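Local coordinates for protein synthesis inhibitor I (Hordeum vulgare, PDB 4FBC) that belongs to the ribosome-inactivating protein family and holds adenosine monophosphate in a pocket of its fold, at residues M243-A248 against A252-I257. The protein carries 3 engineered substitutions. Numbering follows the deposited sequence.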
ATOM      1  N   MET A 243      -1.671 -16.259  -9.403  1.00 17.64           N
ATOM      2  CA  MET A 243      -2.479 -15.339  -8.601  1.00 15.67           C
ATOM      3  C   MET A 243      -3.920 -15.803  -8.434  1.00 17.28           C
ATOM      4  O   MET A 243      -4.705 -15.171  -7.706  1.00 18.38           O
ATOM      5  CB  MET A 243      -2.502 -13.963  -9.261  1.00 16.47           C
ATOM      6  CG  MET A 243      -1.159 -13.292  -9.309  1.00 14.60           C
ATOM      7  SD  MET A 243      -1.374 -11.669 -10.049  1.00 17.43           S
ATOM      8  CE  MET A 243       0.316 -11.071 -10.052  1.00 18.82           C
ATOM      9  N   GLY A 244      -4.280 -16.884  -9.121  1.00 16.89           N
ATOM     10  CA  GLY A 244      -5.651 -17.376  -9.113  1.00 17.08           C
ATOM     11  C   GLY A 244      -6.566 -16.508  -9.967  1.00 17.44           C
ATOM     12  O   GLY A 244      -7.792 -16.565  -9.843  1.00 16.18           O
ATOM     13  N   VAL A 245      -5.963 -15.709 -10.841  1.00 16.84           N
ATOM     14  CA  VAL A 245      -6.698 -14.732 -11.635  1.00 15.88           C
ATOM     15  C   VAL A 245      -6.680 -15.120 -13.099  1.00 17.96           C
ATOM     16  O   VAL A 245      -5.680 -14.919 -13.791  1.00 19.58           O
ATOM     17  CB  VAL A 245      -6.083 -13.323 -11.467  1.00 13.63           C
ATOM     18  CG1 VAL A 245      -6.811 -12.302 -12.353  1.00 16.70           C
ATOM     19  CG2 VAL A 245      -6.131 -12.901 -10.018  1.00 16.35           C
ATOM     20  N   ARG A 246      -7.788 -15.682 -13.567  1.00 17.67           N
ATOM     21  CA  ARG A 246      -7.862 -16.179 -14.934  1.00 20.10           C
ATOM     22  C   ARG A 246      -8.624 -15.263 -15.882  1.00 20.38           C
ATOM     23  O   ARG A 246      -8.457 -15.354 -17.094  1.00 19.73           O
ATOM     24  CB  ARG A 246      -8.512 -17.557 -14.953  1.00 20.99           C
ATOM     25  CG  ARG A 246      -7.667 -18.619 -14.309  1.00 25.38           C
ATOM     26  CD  ARG A 246      -8.262 -19.970 -14.598  1.00 34.44           C
ATOM     27  NE  ARG A 246      -7.579 -21.024 -13.866  1.00 43.13           N
ATOM     28  CZ  ARG A 246      -8.078 -22.241 -13.682  1.00 48.04           C
ATOM     29  NH1 ARG A 246      -9.275 -22.549 -14.174  1.00 43.89           N
ATOM     30  NH2 ARG A 246      -7.386 -23.145 -13.001  1.00 48.49           N
ATOM     31  N   THR A 247      -9.477 -14.394 -15.340  1.00 19.42           N
ATOM     32  CA  THR A 247     -10.303 -13.536 -16.186  1.00 17.48           C
ATOM     33  C   THR A 247     -10.224 -12.075 -15.767  1.00 17.00           C
ATOM     34  O   THR A 247      -9.782 -11.759 -14.660  1.00 17.09           O
ATOM     35  CB  THR A 247     -11.793 -13.936 -16.135  1.00 19.98           C
ATOM     36  OG1 THR A 247     -12.308 -13.670 -14.821  1.00 18.83           O
ATOM     37  CG2 THR A 247     -11.984 -15.417 -16.486  1.00 19.38           C
ATOM     38  N   ALA A 248     -10.665 -11.193 -16.656  1.00 16.68           N
ATOM     39  CA  ALA A 248     -10.719  -9.763 -16.360  1.00 20.46           C
ATOM     40  C   ALA A 248     -11.648  -9.475 -15.177  1.00 16.99           C
ATOM     41  O   ALA A 248     -11.328  -8.643 -14.318  1.00 15.67           O
ATOM     42  CB  ALA A 248     -11.164  -8.978 -17.588  1.00 19.11           C
ATOM     43  N   ALA A 252     -10.574  -7.569 -11.820  1.00 15.50           N
ATOM     44  CA  ALA A 252     -11.295  -6.409 -11.278  1.00 15.78           C
ATOM     45  C   ALA A 252     -11.691  -6.644  -9.821  1.00 16.80           C
ATOM     46  O   ALA A 252     -11.543  -5.757  -8.981  1.00 13.28           O
ATOM     47  CB  ALA A 252     -12.526  -6.078 -12.124  1.00 16.70           C
ATOM     48  N   ASN A 253     -12.186  -7.840  -9.514  1.00 14.47           N
ATOM     49  CA  ASN A 253     -12.493  -8.176  -8.123  1.00 16.76           C
ATOM     50  C   ASN A 253     -11.257  -8.248  -7.232  1.00 14.03           C
ATOM     51  O   ASN A 253     -11.362  -8.122  -6.015  1.00 13.50           O
ATOM     52  CB  ASN A 253     -13.263  -9.496  -8.048  1.00 15.36           C
ATOM     53  CG  ASN A 253     -14.719  -9.332  -8.399  1.00 16.41           C
ATOM     54  OD1 ASN A 253     -15.386  -8.409  -7.912  1.00 20.60           O
ATOM     55  ND2 ASN A 253     -15.229 -10.213  -9.249  1.00 16.69           N
ATOM     56  N   THR A 254     -10.085  -8.442  -7.834  1.00 14.00           N
ATOM     57  CA  THR A 254      -8.848  -8.590  -7.069  1.00 13.64           C
ATOM     58  C   THR A 254      -8.139  -7.260  -6.803  1.00 13.57           C
ATOM     59  O   THR A 254      -7.624  -7.036  -5.701  1.00 13.20           O
ATOM     60  CB  THR A 254      -7.882  -9.574  -7.765  1.00 12.92           C
ATOM     61  OG1 THR A 254      -8.530 -10.850  -7.871  1.00 15.16           O
ATOM     62  CG2 THR A 254      -6.577  -9.717  -6.971  1.00 14.73           C
ATOM     63  N   LEU A 255      -8.135  -6.376  -7.800  1.00 13.17           N
ATOM     64  CA  LEU A 255      -7.401  -5.113  -7.713  1.00 12.24           C
ATOM     65  C   LEU A 255      -8.165  -4.077  -6.881  1.00 13.30           C
ATOM     66  O   LEU A 255      -9.300  -3.728  -7.201  1.00 13.91           O
ATOM     67  CB  LEU A 255      -7.106  -4.568  -9.123  1.00 12.17           C
ATOM     68  CG  LEU A 255      -5.994  -5.313  -9.877  1.00 13.78           C
ATOM     69  CD1 LEU A 255      -6.136  -5.124 -11.378  1.00 13.24           C
ATOM     70  CD2 LEU A 255      -4.621  -4.864  -9.392  1.00 13.78           C
ATOM     71  N   GLY A 256      -7.538  -3.599  -5.811  1.00 11.62           N
ATOM     72  CA  GLY A 256      -8.076  -2.488  -5.031  1.00 11.23           C
ATOM     73  C   GLY A 256      -7.853  -1.167  -5.757  1.00 12.00           C
ATOM     74  O   GLY A 256      -8.782  -0.384  -5.937  1.00 13.40           O
ATOM     75  N   ILE A 257      -6.612  -0.924  -6.178  1.00 10.72           N
ATOM     76  CA  ILE A 257      -6.290   0.231  -7.027  1.00 10.21           C
ATOM     77  C   ILE A 257      -5.107  -0.167  -7.892  1.00 10.79           C
ATOM     78  O   ILE A 257      -4.202  -0.833  -7.409  1.00 13.46           O
ATOM     79  CB  ILE A 257      -6.021   1.536  -6.197  1.00 13.36           C
ATOM     80  CG1 ILE A 257      -5.737   2.728  -7.125  1.00 14.38           C
ATOM     81  CG2 ILE A 257      -4.904   1.326  -5.150  1.00 13.90           C
ATOM     82  CD1 ILE A 257      -5.773   4.098  -6.390  1.00 12.26           C
TER
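The bond from Ala252 N to Ala248 O closes the first turn of the short helix 248-254, and residues 243-247 are the loop that leads into it, folded back alongside the helix it starts. The backbone N of Ala252 donates to the O of Ala248 across 2.8 Å, an i to i+4 alpha-helical bond with an N-H...O angle of 159°. At this end the CA atoms of Ala248 and Ala252 lie 6.1 Å apart; by Val245 and Thr254 the CA separation has widened to 7.9 Å. Thr247 is the N-cap: its OG1 accepts from the N of Gln250, tying the loop to the helix start. The OE1 of Gln250 accepts from the N of Arg246, the residue before the N-cap, so Gln250 is bonded to the loop twice. Earlier in the loop, Gly244, with positive phi (75°), and Val245 make a G1 beta bulge opposite Ile240.

The one side-chain to side-chain contact joins Val245 and Thr254, which meet at an oblique angle. Val245 places CG1 anti to its backbone N (chi1 177°), leaving CG2 as the branch that reaches the threonine, while Phe237 also packs on the valine. Thr254 OG1 bonds to the O of Gln250 one turn back in the helix, so the hydroxyl facing the valine methyl has a polar partner despite its burial. Leu217 of helix 214-225 and Gln210 of helix 205-211 touch Thr254 as well, joining this corner to the neighbouring helices. Past Leu255, where the helical conformation ends, the chain runs on to Ile257, whose O bonds to NE1 of Trp214, a residue of the adenosine monophosphate pocket. Back at the helix start, the methyl CB of Ala252 sits 3.6 Å from Ala248 O.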